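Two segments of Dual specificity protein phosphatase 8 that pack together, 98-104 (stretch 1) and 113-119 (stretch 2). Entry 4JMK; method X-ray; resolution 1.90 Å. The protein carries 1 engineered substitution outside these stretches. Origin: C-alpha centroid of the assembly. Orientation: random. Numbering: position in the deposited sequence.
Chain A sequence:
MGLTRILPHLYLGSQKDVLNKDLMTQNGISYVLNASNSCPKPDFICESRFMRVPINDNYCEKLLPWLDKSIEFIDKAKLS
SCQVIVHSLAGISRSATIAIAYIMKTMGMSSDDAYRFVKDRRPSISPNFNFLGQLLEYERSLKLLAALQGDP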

# COMPACT_ATOMS: atom_id res chain seq x y z
N ILE A 98 -0.65 2.38 -3.12
CA ILE A 98 0.36 1.37 -2.80
C ILE A 98 -0.23 -0.04 -2.79
O ILE A 98 0.35 -0.96 -3.38
CB ILE A 98 1.08 1.70 -1.48
CG1 ILE A 98 1.97 2.93 -1.70
CG2 ILE A 98 1.94 0.50 -0.98
CD1 ILE A 98 2.55 3.54 -0.41
N ALA A 99 -1.39 -0.20 -2.16
CA ALA A 99 -2.08 -1.50 -2.14
C ALA A 99 -2.38 -1.98 -3.55
O ALA A 99 -2.22 -3.18 -3.86
CB ALA A 99 -3.37 -1.41 -1.34
N ILE A 100 -2.83 -1.07 -4.41
CA ILE A 100 -3.14 -1.43 -5.80
C ILE A 100 -1.88 -1.90 -6.52
O ILE A 100 -1.91 -2.93 -7.19
CB ILE A 100 -3.81 -0.26 -6.58
CG1 ILE A 100 -5.17 0.05 -5.96
CG2 ILE A 100 -4.00 -0.64 -8.06
CD1 ILE A 100 -5.75 1.41 -6.33
N ALA A 101 -0.78 -1.16 -6.38
CA ALA A 101 0.48 -1.57 -6.99
C ALA A 101 0.93 -2.95 -6.49
O ALA A 101 1.48 -3.75 -7.26
CB ALA A 101 1.56 -0.52 -6.75
N TYR A 102 0.74 -3.23 -5.21
CA TYR A 102 1.15 -4.51 -4.67
C TYR A 102 0.42 -5.67 -5.35
O TYR A 102 1.01 -6.70 -5.67
CB TYR A 102 0.92 -4.58 -3.15
CG TYR A 102 1.33 -5.91 -2.58
CD1 TYR A 102 2.66 -6.18 -2.28
CD2 TYR A 102 0.40 -6.92 -2.39
CE1 TYR A 102 3.04 -7.43 -1.78
CE2 TYR A 102 0.77 -8.16 -1.89
CZ TYR A 102 2.09 -8.40 -1.59
OH TYR A 102 2.47 -9.63 -1.10
N ILE A 103 -0.88 -5.49 -5.56
CA ILE A 103 -1.68 -6.52 -6.21
C ILE A 103 -1.27 -6.67 -7.66
O ILE A 103 -1.17 -7.79 -8.17
CB ILE A 103 -3.17 -6.22 -6.06
CG1 ILE A 103 -3.56 -6.39 -4.60
CG2 ILE A 103 -4.02 -7.15 -6.91
CD1 ILE A 103 -4.87 -5.79 -4.29
N MET A 104 -1.02 -5.54 -8.32
CA MET A 104 -0.55 -5.58 -9.70
C MET A 104 0.71 -6.43 -9.88
O MET A 104 0.76 -7.32 -10.72
CB MET A 104 -0.21 -4.17 -10.17
CG MET A 104 -1.39 -3.32 -10.52
SD MET A 104 -0.88 -1.62 -10.85
CE MET A 104 0.02 -1.90 -12.36
N ASP A 113 -7.66 -3.94 -13.33
CA ASP A 113 -8.20 -5.01 -12.50
C ASP A 113 -7.75 -4.84 -11.04
O ASP A 113 -8.52 -5.07 -10.10
CB ASP A 113 -7.78 -6.37 -13.05
CG ASP A 113 -8.53 -6.75 -14.32
OD1 ASP A 113 -9.61 -6.17 -14.58
OD2 ASP A 113 -8.04 -7.63 -15.06
N ALA A 114 -6.50 -4.42 -10.84
CA ALA A 114 -6.02 -4.24 -9.46
C ALA A 114 -6.74 -3.09 -8.77
O ALA A 114 -7.06 -3.18 -7.58
CB ALA A 114 -4.52 -4.02 -9.45
N TYR A 115 -6.99 -2.01 -9.51
CA TYR A 115 -7.77 -0.87 -8.98
C TYR A 115 -9.15 -1.36 -8.57
O TYR A 115 -9.63 -1.07 -7.47
CB TYR A 115 -7.86 0.21 -10.06
CG TYR A 115 -8.59 1.50 -9.72
CD1 TYR A 115 -8.93 1.84 -8.42
CD2 TYR A 115 -8.94 2.39 -10.75
CE1 TYR A 115 -9.61 3.03 -8.14
CE2 TYR A 115 -9.61 3.57 -10.48
CZ TYR A 115 -9.94 3.89 -9.18
OH TYR A 115 -10.60 5.07 -8.92
N ARG A 116 -9.80 -2.13 -9.45
CA ARG A 116 -11.13 -2.65 -9.15
C ARG A 116 -11.10 -3.62 -7.96
O ARG A 116 -12.04 -3.63 -7.14
CB ARG A 116 -11.71 -3.33 -10.40
CG ARG A 116 -13.18 -3.72 -10.32
CD ARG A 116 -13.61 -4.42 -11.61
NE ARG A 116 -12.74 -5.56 -11.89
CZ ARG A 116 -12.72 -6.24 -13.03
NH1 ARG A 116 -13.54 -5.91 -14.02
NH2 ARG A 116 -11.89 -7.26 -13.18
N PHE A 117 -10.05 -4.42 -7.85
CA PHE A 117 -9.91 -5.37 -6.74
C PHE A 117 -9.92 -4.64 -5.39
O PHE A 117 -10.62 -5.04 -4.44
CB PHE A 117 -8.63 -6.21 -6.89
CG PHE A 117 -8.47 -7.30 -5.85
CD1 PHE A 117 -8.75 -8.63 -6.17
CD2 PHE A 117 -8.01 -7.01 -4.58
CE1 PHE A 117 -8.58 -9.63 -5.22
CE2 PHE A 117 -7.83 -8.01 -3.62
CZ PHE A 117 -8.12 -9.32 -3.94
N VAL A 118 -9.14 -3.57 -5.30
CA VAL A 118 -9.06 -2.83 -4.04
C VAL A 118 -10.33 -2.03 -3.82
O VAL A 118 -10.86 -1.97 -2.71
CB VAL A 118 -7.83 -1.93 -4.01
CG1 VAL A 118 -7.79 -1.13 -2.69
CG2 VAL A 118 -6.58 -2.78 -4.17
N LYS A 119 -10.82 -1.43 -4.91
CA LYS A 119 -12.03 -0.61 -4.85
C LYS A 119 -13.25 -1.41 -4.40
O LYS A 119 -14.08 -0.92 -3.63
CB LYS A 119 -12.27 0.02 -6.23
CG LYS A 119 -13.55 0.82 -6.36
CD LYS A 119 -13.39 2.21 -5.79
CE LYS A 119 -14.58 3.10 -6.16
NZ LYS A 119 -14.52 4.35 -5.37

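The most unusual feature of this contact is how closely the two helices come together at Ala114, whose methyl group reaches the backbone of the opposing helix as well as its side chains. Ala114 CB lies 3.6 Å from Ile100 O, and the CA atoms of Ile100 and Ala114 are 5.4 Å apart, although the helix axes approach no nearer than 8.5 Å. The N-to-C directions differ by 124°, so the helices cross obliquely, closer to antiparallel than to parallel.

The small side chain of Ala114 suits this position because the space in front of it is already bounded by other atoms. Its CA-to-CB bond points toward the other helix, and its CB lies 3.4 Å from Met104 CG, 3.7 Å from Ile100 CG2 and 4.1 Å from Ile103 CG2. The carbonyl near the methyl is not left unpaired: Ile100 O accepts the backbone hydrogen bond from Met104 N at 3.0 Å, within its own helix. No hydrogen bond passes between the stretches, and the side-chain contacts that join them are apolar.

Ile100 contributes the most covered surface of any residue here, 76 Å², even though its CA-to-CB bond runs sideways. The branched side chain, with chi1 at -65° (m) and chi2 at 162° (t), spreads along the second helix. Its CG2 lies 3.6 Å from Tyr115 N as well as close to Ala114, CG1 is 3.6 Å from Val118 CG2, and CD1 is 3.8 Å from Tyr115 CD1, meeting that ring obliquely. Tyr115 is partly exposed, and 31 Å² of it is covered by the first stretch.

One turn along, Ile103 points toward the second helix and loses 71 Å². It repeats the m, t conformation, with chi angles of -69° and 165°, and so extends CD1 to within 3.5 Å of Val118 CG2 and 3.4 Å of Phe117 CD2. The approach to the phenylalanine ring is again oblique. Val118, with chi1 at 178° (t), places CG2 where it serves both isoleucines. Ala99 touches the same methyl more loosely, with its C 4.3 Å and its CB 4.5 Å from Val118 CG2, and 14 Å² of the residue is covered.

Altogether the stretches bury 350 Å², summed over both sides. The spacing on each helix accounts for which residues take part: Ala99, Ile100, Ile103 and Met104 contribute to the contact from the first, and Ala114, Tyr115, Phe117 and Val118 from the second. Ala101 and Arg116, by contrast, direct their CA-to-CB bonds away. Arg116 is exposed and forms a salt bridge within its own helix, with NH2 2.9 Å from Asp113 OD1; the oxygen lies well out of the guanidinium plane, so the attraction is between charges without an N-H directed at it. Neither of these charged residues touches the first stretch, leaving the interface to hydrocarbon packing.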